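Local coordinates for chitin elicitor-binding protein (Oryza sativa subsp. japonica, PDB 5JCD), which is the LysM part of a rice plasma-membrane receptor that binds chitin oligosaccharides from fungal cell walls and takes part in transducing this elicitor signal into defence responses, at residues K14-L18 against M145-Y149; F68-C72 against L132-C136; T170-N175 against I188-P192. All blocks are in the same frame, centred on the assembly; numbering follows the deposited sequence.

From the N terminus, strand 12-20 opens a first β-α-α-β unit that ends on strand 63-72. Contact 2 joins the end of that strand to residues 132-136, closing by a disulfide a loop of 59 intervening residues that contains helices 93-100 and 107-113. Contact 1 closes a longer loop, with 126 residues between its segments, and contact 2 lies nested inside it; it adds strand 145-150 to strand 12-20. Contact 3 then follows in series in the last LysM unit: with 12 residues between its segments, it joins helix 168-174 to strand 188-193. Ser15 pairs with Phe68, and Tyr149 with Leu189, so one mixed sheet carries all three contacts.

Contact 1 of 3, residues K14-L18 against M145-Y149; sequences KSAIL and MHLAY
Two extended segments, 14-18 and 145-149, run side by side in parallel, their axes 4.5 Å apart at closest and 19° from alignment. Lys14 opens the ladder through water: its O and the N of His146 are 4.5 Å apart, and water 1 bridges them, donating to Lys14 O (2.5 Å), accepting from His146 N (2.8 Å) and also bonding Ser15 OG (2.8 Å), a small hydroxyl suited to this buried spot. Ala16 sits opposite Leu147 (CA-CA 4.8 Å); its N donates to His146 O (3.0 Å) and its O accepts from Ala148 N (2.9 Å). Its methyl is short enough to nestle against Leu147, CB to CD1 3.8 Å. Ile17, paired with Ala148 at CA-CA 4.5 Å, turns to the other face, where CG2 meets Ala148 CB at 3.6 Å and Phe104 packs on both. Leu18 N donates to Ala148 O (2.9 Å), while its t,p side chain brings CD2 to 3.7 Å from Tyr149 CE1. With Ser15 and Ile17 bonding strand 63-72 on the far edge, this is a parallel β-ladder inside a mixed sheet, fusing the N-terminal β-α-α-β unit to the first strand of the last LysM domain.

Contact 2 of 3, residues F68-C72 against L132-C136; sequences FRCRC and LPCSC
Segment 68-72 is a regular strand, whereas 132-136 is extended but only weakly strand-like near 133-134; their end-to-end directions differ by 65°, and no hydrogen bond joins them. Side chains do most of the filling. Strand alternation sends Phe68 and Cys70 toward the partner and Arg69 and Arg71 away from it, long charged chains that suit the exposed side; Arg69 pairs there with Asp80. The Phe68 ring (chi1 p, chi2 near 90°) is a broad, flat bump. It slides into the hollow beside Leu132-Cys134, with CZ 3.9 Å from Leu132 CB, Leu132 CD1 over one face, Pro133 O at the ring edge 3.9 Å from CZ, and CE1 3.8 Å from Cys134 CB. The Cys134 sulfur adds a sulfur-aromatic contact at the ring edge. Next along the strand, Cys70 (t) and Cys134 (p), CA atoms 6.1 Å apart, form a disulfide of 2.1 Å between their SG atoms, with chi3 of 83°. Each segment ends in a Cys-X-Cys motif, the element that separates LysM domains in plant receptors of this family. In this structure the second cysteines do not bond each other: Cys72 SG (m) lies 3.8 Å from Cys136 SG, but Cys72 is bridged to Cys5 and Cys136 to Cys13. Cys136 SG also lies 4.0 Å from Cys70 SG, so compact sulfurs crowd this end, and Ser135 turns away to bond Thr4 with its hydroxyl.

Contact 3 of 3, residues T170-N175 against I188-P192; sequences TLLTRN and ILDVP
Asp190, on the closing strand of the LysM β-α-α-β fold, is gripped twice by the end of the second helix. Arg174 (rotamer t,p,t) forms a salt bridge with it, NE donating to OD2 at 3.0 Å and NH2 to the same OD2 at 3.2 Å. Asn175, the first residue beyond the helix, uses both ends of its amide: OD1 accepts from Asp190 N (2.7 Å) and ND2 donates to Asp190 O (2.9 Å). Asn suits the corner because one side chain can mimic a neighbouring strand while its ND2 also binds Leu171 O (3.0 Å) at the helix end. Asp190 OD1 is held by His146, and Arg174 NH2 has a second acid in Asp137, so each charge has a second partner. The axes of 170-174 and 188-192 pass 8.3 Å apart at 123°. Beneath the polar layer, Leu171 (t,p) fills the crevice, CD1 4.0 Å from Val191 CG2 and CD2 4.2 Å from Leu189 CD1, and meets Ile160 of helix 157-163. Leu189 lies near the chitin-binding Leu183. At the far end Pro192 receives Arg174, CG to CG 4.2 Å, and the methyl CG2 of Thr170, 4.0 Å from Pro192 CG.

Contact 1 of 3, residues K14-L18 against M145-Y149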
ATOM      1  N   LYS A  14     -11.615   4.951   0.771  1.00 33.35           N
ATOM      2  CA  LYS A  14     -10.266   5.469   0.942  1.00 34.98           C
ATOM      3  C   LYS A  14      -9.342   4.503   1.741  1.00 35.38           C
ATOM      4  O   LYS A  14      -9.695   4.066   2.831  1.00 27.04           O
ATOM      5  CB  LYS A  14     -10.334   6.854   1.611  1.00 32.87           C
ATOM      6  CG  LYS A  14      -9.071   7.685   1.402  1.00 54.32           C
ATOM      7  CD  LYS A  14      -9.250   9.146   1.831  1.00 67.32           C
ATOM      8  CE  LYS A  14      -8.812   9.421   3.267  1.00 68.15           C
ATOM      9  NZ  LYS A  14      -9.911   9.327   4.281  1.00 66.25           N
ATOM     10  N   SER A  15      -8.161   4.191   1.200  1.00 34.35           N
ATOM     11  CA  SER A  15      -7.168   3.350   1.883  1.00 23.43           C
ATOM     12  C   SER A  15      -5.813   4.028   1.828  1.00 32.28           C
ATOM     13  O   SER A  15      -5.689   5.143   1.309  1.00 33.54           O
ATOM     14  CB  SER A  15      -7.031   1.994   1.196  1.00 34.05           C
ATOM     15  OG  SER A  15      -8.192   1.207   1.303  1.00 37.49           O
ATOM     16  N   ALA A  16      -4.793   3.348   2.347  1.00 32.23           N
ATOM     17  CA  ALA A  16      -3.423   3.863   2.292  1.00 34.38           C
ATOM     18  C   ALA A  16      -2.359   2.766   2.336  1.00 30.28           C
ATOM     19  O   ALA A  16      -2.623   1.664   2.808  1.00 34.36           O
ATOM     20  CB  ALA A  16      -3.176   4.865   3.455  1.00 19.47           C
ATOM     21  N   ILE A  17      -1.157   3.086   1.860  1.00 27.54           N
ATOM     22  CA  ILE A  17       0.032   2.310   2.210  1.00 25.99           C
ATOM     23  C   ILE A  17       0.946   3.197   3.032  1.00 24.74           C
ATOM     24  O   ILE A  17       1.015   4.401   2.806  1.00 35.88           O
ATOM     25  CB  ILE A  17       0.836   1.796   0.964  1.00 27.97           C
ATOM     26  CG1 ILE A  17       1.285   2.981   0.082  1.00 31.76           C
ATOM     27  CG2 ILE A  17       0.027   0.766   0.172  1.00 27.22           C
ATOM     28  CD1 ILE A  17       2.180   2.608  -1.165  1.00 21.55           C
ATOM     29  N   LEU A  18       1.666   2.609   3.977  1.00 24.35           N
ATOM     30  CA  LEU A  18       2.733   3.358   4.626  1.00 31.13           C
ATOM     31  C   LEU A  18       3.973   3.127   3.757  1.00 35.21           C
ATOM     32  O   LEU A  18       4.569   2.044   3.760  1.00 34.59           O
ATOM     33  CB  LEU A  18       2.949   2.893   6.067  1.00 25.21           C
ATOM     34  CG  LEU A  18       4.019   3.672   6.825  1.00 36.89           C
ATOM     35  CD1 LEU A  18       3.593   5.146   7.017  1.00 28.62           C
ATOM     36  CD2 LEU A  18       4.394   3.023   8.158  1.00 31.50           C
ATOM     37  N   MET A 145     -10.201   2.754   8.026  1.00 34.72           N
ATOM     38  CA  MET A 145      -9.329   2.967   6.899  1.00 26.30           C
ATOM     39  C   MET A 145      -8.255   1.884   6.895  1.00 31.57           C
ATOM     40  O   MET A 145      -7.494   1.762   7.855  1.00 28.42           O
ATOM     41  CB  MET A 145      -8.659   4.342   6.986  1.00 30.75           C
ATOM     42  CG  MET A 145      -7.999   4.743   5.653  1.00 36.64           C
ATOM     43  SD  MET A 145      -6.638   5.880   5.825  1.00 56.01           S
ATOM     44  CE  MET A 145      -7.357   7.166   6.832  1.00 40.87           C
ATOM     45  N   HIS A 146      -8.218   1.077   5.843  1.00 27.23           N
ATOM     46  CA  HIS A 146      -7.186   0.043   5.745  1.00 31.01           C
ATOM     47  C   HIS A 146      -5.812   0.567   5.321  1.00 32.96           C
ATOM     48  O   HIS A 146      -5.658   1.210   4.291  1.00 38.84           O
ATOM     49  CB  HIS A 146      -7.639  -1.077   4.825  1.00 28.78           C
ATOM     50  CG  HIS A 146      -8.781  -1.867   5.383  1.00 34.02           C
ATOM     51  ND1 HIS A 146      -8.605  -3.007   6.126  1.00 26.33           N
ATOM     52  CD2 HIS A 146     -10.117  -1.669   5.298  1.00 35.91           C
ATOM     53  CE1 HIS A 146      -9.787  -3.496   6.468  1.00 28.78           C
ATOM     54  NE2 HIS A 146     -10.717  -2.701   5.981  1.00 35.40           N
ATOM     55  N   LEU A 147      -4.817   0.251   6.134  1.00 36.39           N
ATOM     56  CA  LEU A 147      -3.447   0.678   5.919  1.00 29.04           C
ATOM     57  C   LEU A 147      -2.561  -0.533   5.699  1.00 31.37           C
ATOM     58  O   LEU A 147      -2.548  -1.459   6.516  1.00 27.21           O
ATOM     59  CB  LEU A 147      -2.942   1.435   7.137  1.00 23.11           C
ATOM     60  CG  LEU A 147      -1.476   1.864   7.170  1.00 30.36           C
ATOM     61  CD1 LEU A 147      -1.203   2.927   6.116  1.00 27.93           C
ATOM     62  CD2 LEU A 147      -1.062   2.375   8.557  1.00 25.86           C
ATOM     63  N   ALA A 148      -1.853  -0.527   4.574  1.00 27.43           N
ATOM     64  CA  ALA A 148      -0.872  -1.556   4.261  1.00 21.12           C
ATOM     65  C   ALA A 148       0.407  -1.201   4.961  1.00 22.66           C
ATOM     66  O   ALA A 148       0.937  -0.100   4.762  1.00 30.27           O
ATOM     67  CB  ALA A 148      -0.641  -1.647   2.759  1.00 19.89           C
ATOM     68  N   TYR A 149       0.893  -2.129   5.785  1.00 22.37           N
ATOM     69  CA  TYR A 149       2.035  -1.883   6.660  1.00 22.04           C
ATOM     70  C   TYR A 149       3.112  -2.959   6.499  1.00 32.64           C
ATOM     71  O   TYR A 149       2.816  -4.160   6.607  1.00 28.39           O
ATOM     72  CB  TYR A 149       1.559  -1.861   8.101  1.00 25.58           C
ATOM     73  CG  TYR A 149       2.640  -1.582   9.084  1.00 24.92           C
ATOM     74  CD1 TYR A 149       3.033  -0.276   9.351  1.00 26.63           C
ATOM     75  CD2 TYR A 149       3.259  -2.619   9.780  1.00 31.21           C
ATOM     76  CE1 TYR A 149       4.042  -0.000  10.260  1.00 28.66           C
ATOM     77  CE2 TYR A 149       4.267  -2.354  10.709  1.00 24.01           C
ATOM     78  CZ  TYR A 149       4.653  -1.041  10.928  1.00 28.47           C
ATOM     79  OH  TYR A 149       5.625  -0.748  11.824  1.00 32.21           O
TER
HETATM   80  O   HOH W   1      -9.834   1.675   3.578  1.00 31.50           O

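Contact 2 of 3, residues F68-C72 against L132-C136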
ATOM      1  N   PHE A  68      -5.171   6.490  -1.179  1.00 33.04           N
ATOM      2  CA  PHE A  68      -5.623   6.266  -2.536  1.00 34.93           C
ATOM      3  C   PHE A  68      -7.029   5.704  -2.552  1.00 33.11           C
ATOM      4  O   PHE A  68      -7.551   5.297  -1.527  1.00 31.36           O
ATOM      5  CB  PHE A  68      -4.660   5.325  -3.288  1.00 33.60           C
ATOM      6  CG  PHE A  68      -4.463   3.988  -2.626  1.00 37.39           C
ATOM      7  CD1 PHE A  68      -5.304   2.923  -2.915  1.00 37.44           C
ATOM      8  CD2 PHE A  68      -3.429   3.797  -1.712  1.00 20.07           C
ATOM      9  CE1 PHE A  68      -5.120   1.702  -2.299  1.00 41.12           C
ATOM     10  CE2 PHE A  68      -3.247   2.590  -1.098  1.00 29.97           C
ATOM     11  CZ  PHE A  68      -4.083   1.534  -1.384  1.00 30.73           C
ATOM     12  N   ARG A  69      -7.628   5.667  -3.734  1.00 34.25           N
ATOM     13  CA  ARG A  69      -8.931   5.074  -3.891  1.00 37.16           C
ATOM     14  C   ARG A  69      -8.829   3.579  -4.049  1.00 37.91           C
ATOM     15  O   ARG A  69      -8.140   3.086  -4.917  1.00 40.26           O
ATOM     16  CB  ARG A  69      -9.664   5.692  -5.078  1.00 35.04           C
ATOM     17  CG  ARG A  69     -11.178   5.768  -4.873  1.00 52.23           C
ATOM     18  CD  ARG A  69     -11.928   5.374  -6.134  1.00 66.78           C
ATOM     19  NE  ARG A  69     -11.469   6.161  -7.275  1.00 71.60           N
ATOM     20  CZ  ARG A  69     -11.848   5.953  -8.529  1.00 76.57           C
ATOM     21  NH1 ARG A  69     -12.699   4.976  -8.801  1.00 83.43           N
ATOM     22  NH2 ARG A  69     -11.384   6.720  -9.508  1.00 73.84           N
ATOM     23  N   CYS A  70      -9.490   2.861  -3.155  1.00 39.56           N
ATOM     24  CA  CYS A  70      -9.551   1.422  -3.243  1.00 28.20           C
ATOM     25  C   CYS A  70     -10.818   0.965  -3.962  1.00 35.71           C
ATOM     26  O   CYS A  70     -11.898   1.507  -3.759  1.00 35.24           O
ATOM     27  CB  CYS A  70      -9.531   0.828  -1.836  1.00 26.06           C
ATOM     28  SG  CYS A  70      -9.594  -0.971  -1.807  1.00 34.12           S
ATOM     29  N   ARG A  71     -10.673  -0.024  -4.828  1.00 38.37           N
ATOM     30  CA  ARG A  71     -11.817  -0.690  -5.427  1.00 42.29           C
ATOM     31  C   ARG A  71     -11.828  -2.164  -5.083  1.00 38.27           C
ATOM     32  O   ARG A  71     -10.793  -2.835  -5.162  1.00 42.61           O
ATOM     33  CB  ARG A  71     -11.838  -0.517  -6.946  1.00 46.65           C
ATOM     34  CG  ARG A  71     -12.881  -1.377  -7.616  1.00 48.94           C
ATOM     35  CD  ARG A  71     -13.083  -1.062  -9.094  1.00 53.76           C
ATOM     36  NE  ARG A  71     -14.067  -1.972  -9.697  1.00 60.13           N
ATOM     37  CZ  ARG A  71     -15.225  -1.612 -10.249  1.00 68.77           C
ATOM     38  NH1 ARG A  71     -15.601  -0.335 -10.289  1.00 68.82           N
ATOM     39  NH2 ARG A  71     -16.015  -2.543 -10.767  1.00 67.63           N
ATOM     40  N   CYS A  72     -12.998  -2.659  -4.685  1.00 36.89           N
ATOM     41  CA  CYS A  72     -13.168  -4.066  -4.359  1.00 44.34           C
ATOM     42  C   CYS A  72     -13.718  -4.791  -5.580  1.00 45.81           C
ATOM     43  O   CYS A  72     -14.587  -4.268  -6.269  1.00 41.93           O
ATOM     44  CB  CYS A  72     -14.100  -4.231  -3.157  1.00 42.54           C
ATOM     45  SG  CYS A  72     -13.373  -3.694  -1.588  1.00 50.45           S
ATOM     46  N   LEU A 132      -1.927  -1.870  -5.574  1.00 35.16           N
ATOM     47  CA  LEU A 132      -1.677  -1.788  -4.127  1.00 34.73           C
ATOM     48  C   LEU A 132      -2.809  -2.428  -3.320  1.00 36.30           C
ATOM     49  O   LEU A 132      -4.005  -2.253  -3.626  1.00 38.67           O
ATOM     50  CB  LEU A 132      -1.498  -0.331  -3.707  1.00 30.18           C
ATOM     51  CG  LEU A 132      -0.431   0.412  -4.513  1.00 28.57           C
ATOM     52  CD1 LEU A 132      -0.448   1.878  -4.193  1.00 31.29           C
ATOM     53  CD2 LEU A 132       0.947  -0.177  -4.191  1.00 35.31           C
ATOM     54  N   PRO A 133      -2.439  -3.191  -2.291  1.00 32.49           N
ATOM     55  CA  PRO A 133      -3.441  -3.930  -1.526  1.00 28.69           C
ATOM     56  C   PRO A 133      -4.291  -3.034  -0.609  1.00 37.88           C
ATOM     57  O   PRO A 133      -3.798  -2.117   0.058  1.00 30.38           O
ATOM     58  CB  PRO A 133      -2.590  -4.902  -0.708  1.00 25.25           C
ATOM     59  CG  PRO A 133      -1.315  -4.162  -0.490  1.00 23.62           C
ATOM     60  CD  PRO A 133      -1.096  -3.292  -1.694  1.00 33.54           C
ATOM     61  N   CYS A 134      -5.582  -3.325  -0.579  1.00 33.23           N
ATOM     62  CA  CYS A 134      -6.509  -2.537   0.202  1.00 28.89           C
ATOM     63  C   CYS A 134      -7.777  -3.326   0.422  1.00 33.06           C
ATOM     64  O   CYS A 134      -7.914  -4.447  -0.053  1.00 29.48           O
ATOM     65  CB  CYS A 134      -6.836  -1.205  -0.504  1.00 23.36           C
ATOM     66  SG  CYS A 134      -7.592  -1.344  -2.163  1.00 32.09           S
ATOM     67  N   SER A 135      -8.698  -2.722   1.161  1.00 29.75           N
ATOM     68  CA  SER A 135     -10.004  -3.305   1.389  1.00 37.23           C
ATOM     69  C   SER A 135     -10.944  -2.207   1.817  1.00 37.56           C
ATOM     70  O   SER A 135     -10.507  -1.136   2.271  1.00 33.50           O
ATOM     71  CB  SER A 135      -9.948  -4.369   2.481  1.00 36.95           C
ATOM     72  OG  SER A 135     -11.230  -4.941   2.703  1.00 34.17           O
ATOM     73  N   CYS A 136     -12.234  -2.479   1.704  1.00 34.35           N
ATOM     74  CA  CYS A 136     -13.211  -1.568   2.264  1.00 42.02           C
ATOM     75  C   CYS A 136     -14.044  -2.296   3.335  1.00 40.38           C
ATOM     76  O   CYS A 136     -15.085  -1.790   3.747  1.00 37.33           O
ATOM     77  CB  CYS A 136     -14.105  -0.991   1.167  1.00 36.12           C
ATOM     78  SG  CYS A 136     -13.234  -0.187  -0.243  1.00 41.09           S
TER

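Contact 3 of 3, residues T170-N175 against I188-P192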
ATOM      1  N   THR A 170      -7.385  -8.169  17.002  1.00 35.13           N
ATOM      2  CA  THR A 170      -7.898  -7.605  15.754  1.00 44.69           C
ATOM      3  C   THR A 170      -6.811  -7.658  14.665  1.00 45.45           C
ATOM      4  O   THR A 170      -7.048  -8.094  13.537  1.00 40.16           O
ATOM      5  CB  THR A 170      -8.373  -6.146  15.936  1.00 47.92           C
ATOM      6  OG1 THR A 170      -9.579  -6.114  16.714  1.00 60.93           O
ATOM      7  CG2 THR A 170      -8.646  -5.515  14.605  1.00 34.79           C
ATOM      8  N   LEU A 171      -5.608  -7.221  15.015  1.00 45.64           N
ATOM      9  CA  LEU A 171      -4.520  -7.236  14.053  1.00 40.84           C
ATOM     10  C   LEU A 171      -4.265  -8.681  13.638  1.00 37.18           C
ATOM     11  O   LEU A 171      -4.134  -8.969  12.457  1.00 34.71           O
ATOM     12  CB  LEU A 171      -3.256  -6.593  14.631  1.00 35.04           C
ATOM     13  CG  LEU A 171      -2.108  -6.332  13.641  1.00 40.36           C
ATOM     14  CD1 LEU A 171      -2.589  -5.350  12.585  1.00 31.37           C
ATOM     15  CD2 LEU A 171      -0.869  -5.771  14.353  1.00 29.13           C
ATOM     16  N   LEU A 172      -4.263  -9.586  14.617  1.00 43.83           N
ATOM     17  CA  LEU A 172      -3.980 -11.010  14.392  1.00 37.86           C
ATOM     18  C   LEU A 172      -5.047 -11.760  13.610  1.00 43.29           C
ATOM     19  O   LEU A 172      -4.720 -12.549  12.726  1.00 45.79           O
ATOM     20  CB  LEU A 172      -3.737 -11.719  15.727  1.00 43.35           C
ATOM     21  CG  LEU A 172      -2.460 -11.218  16.406  1.00 45.35           C
ATOM     22  CD1 LEU A 172      -2.284 -11.721  17.849  1.00 40.84           C
ATOM     23  CD2 LEU A 172      -1.245 -11.497  15.535  1.00 45.55           C
ATOM     24  N   THR A 173      -6.321 -11.504  13.892  1.00 43.44           N
ATOM     25  CA  THR A 173      -7.374 -12.209  13.154  1.00 41.80           C
ATOM     26  C   THR A 173      -7.509 -11.658  11.741  1.00 35.01           C
ATOM     27  O   THR A 173      -7.733 -12.394  10.789  1.00 37.95           O
ATOM     28  CB  THR A 173      -8.744 -12.140  13.862  1.00 45.58           C
ATOM     29  OG1 THR A 173      -9.199 -10.784  13.890  1.00 62.51           O
ATOM     30  CG2 THR A 173      -8.638 -12.677  15.282  1.00 36.59           C
ATOM     31  N   ARG A 174      -7.431 -10.341  11.622  1.00 33.14           N
ATOM     32  CA  ARG A 174      -7.511  -9.701  10.322  1.00 37.56           C
ATOM     33  C   ARG A 174      -6.400 -10.232   9.417  1.00 39.50           C
ATOM     34  O   ARG A 174      -6.590 -10.425   8.224  1.00 39.48           O
ATOM     35  CB  ARG A 174      -7.405  -8.175  10.473  1.00 40.77           C
ATOM     36  CG  ARG A 174      -7.532  -7.407   9.173  1.00 37.48           C
ATOM     37  CD  ARG A 174      -8.918  -7.557   8.600  1.00 35.03           C
ATOM     38  NE  ARG A 174      -8.966  -7.225   7.186  1.00 32.27           N
ATOM     39  CZ  ARG A 174     -10.052  -7.337   6.432  1.00 35.95           C
ATOM     40  NH1 ARG A 174     -11.190  -7.766   6.962  1.00 41.90           N
ATOM     41  NH2 ARG A 174     -10.000  -7.007   5.147  1.00 37.31           N
ATOM     42  N   ASN A 175      -5.223 -10.482   9.977  1.00 38.56           N
ATOM     43  CA  ASN A 175      -4.156 -10.942   9.114  1.00 34.54           C
ATOM     44  C   ASN A 175      -3.873 -12.435   9.140  1.00 36.71           C
ATOM     45  O   ASN A 175      -2.870 -12.876   8.596  1.00 40.87           O
ATOM     46  CB  ASN A 175      -2.903 -10.123   9.384  1.00 38.06           C
ATOM     47  CG  ASN A 175      -3.065  -8.685   8.927  1.00 37.38           C
ATOM     48  OD1 ASN A 175      -2.928  -8.403   7.742  1.00 32.55           O
ATOM     49  ND2 ASN A 175      -3.354  -7.770   9.863  1.00 33.72           N
ATOM     50  N   ILE A 188       3.759  -7.989   4.991  1.00 36.16           N
ATOM     51  CA  ILE A 188       2.781  -6.955   4.752  1.00 38.40           C
ATOM     52  C   ILE A 188       1.509  -7.193   5.556  1.00 38.21           C
ATOM     53  O   ILE A 188       0.815  -8.177   5.344  1.00 37.78           O
ATOM     54  CB  ILE A 188       2.404  -6.908   3.268  1.00 35.88           C
ATOM     55  CG1 ILE A 188       3.667  -6.798   2.405  1.00 34.63           C
ATOM     56  CG2 ILE A 188       1.430  -5.781   3.009  1.00 26.12           C
ATOM     57  CD1 ILE A 188       4.510  -5.573   2.676  1.00 22.71           C
ATOM     58  N   LEU A 189       1.193  -6.268   6.450  1.00 33.49           N
ATOM     59  CA  LEU A 189       0.000  -6.372   7.272  1.00 29.61           C
ATOM     60  C   LEU A 189      -1.112  -5.403   6.809  1.00 29.15           C
ATOM     61  O   LEU A 189      -0.851  -4.262   6.436  1.00 31.83           O
ATOM     62  CB  LEU A 189       0.368  -6.072   8.734  1.00 33.80           C
ATOM     63  CG  LEU A 189       1.353  -6.999   9.470  1.00 40.25           C
ATOM     64  CD1 LEU A 189       1.515  -6.595  10.935  1.00 42.26           C
ATOM     65  CD2 LEU A 189       0.877  -8.425   9.419  1.00 35.90           C
ATOM     66  N   ASP A 190      -2.349  -5.878   6.884  1.00 31.59           N
ATOM     67  CA  ASP A 190      -3.555  -5.087   6.669  1.00 30.52           C
ATOM     68  C   ASP A 190      -3.990  -4.566   8.034  1.00 33.78           C
ATOM     69  O   ASP A 190      -4.510  -5.317   8.843  1.00 30.71           O
ATOM     70  CB  ASP A 190      -4.664  -5.955   6.064  1.00 22.15           C
ATOM     71  CG  ASP A 190      -6.026  -5.221   5.943  1.00 40.76           C
ATOM     72  OD1 ASP A 190      -6.141  -4.044   6.347  1.00 32.85           O
ATOM     73  OD2 ASP A 190      -6.996  -5.843   5.454  1.00 39.76           O
ATOM     74  N   VAL A 191      -3.748  -3.283   8.283  1.00 32.93           N
ATOM     75  CA  VAL A 191      -4.079  -2.660   9.561  1.00 32.38           C
ATOM     76  C   VAL A 191      -5.382  -1.852   9.500  1.00 33.95           C
ATOM     77  O   VAL A 191      -5.452  -0.827   8.816  1.00 32.31           O
ATOM     78  CB  VAL A 191      -2.945  -1.733   9.992  1.00 31.50           C
ATOM     79  CG1 VAL A 191      -3.176  -1.254  11.399  1.00 33.89           C
ATOM     80  CG2 VAL A 191      -1.636  -2.482   9.928  1.00 30.44           C
ATOM     81  N   PRO A 192      -6.434  -2.326  10.176  1.00 35.11           N
ATOM     82  CA  PRO A 192      -7.693  -1.572  10.098  1.00 38.71           C
ATOM     83  C   PRO A 192      -7.751  -0.379  11.070  1.00 39.54           C
ATOM     84  O   PRO A 192      -8.146  -0.532  12.220  1.00 34.62           O
ATOM     85  CB  PRO A 192      -8.752  -2.623  10.462  1.00 35.39           C
ATOM     86  CG  PRO A 192      -8.014  -3.740  11.129  1.00 33.41           C
ATOM     87  CD  PRO A 192      -6.544  -3.485  11.068  1.00 31.95           C
TER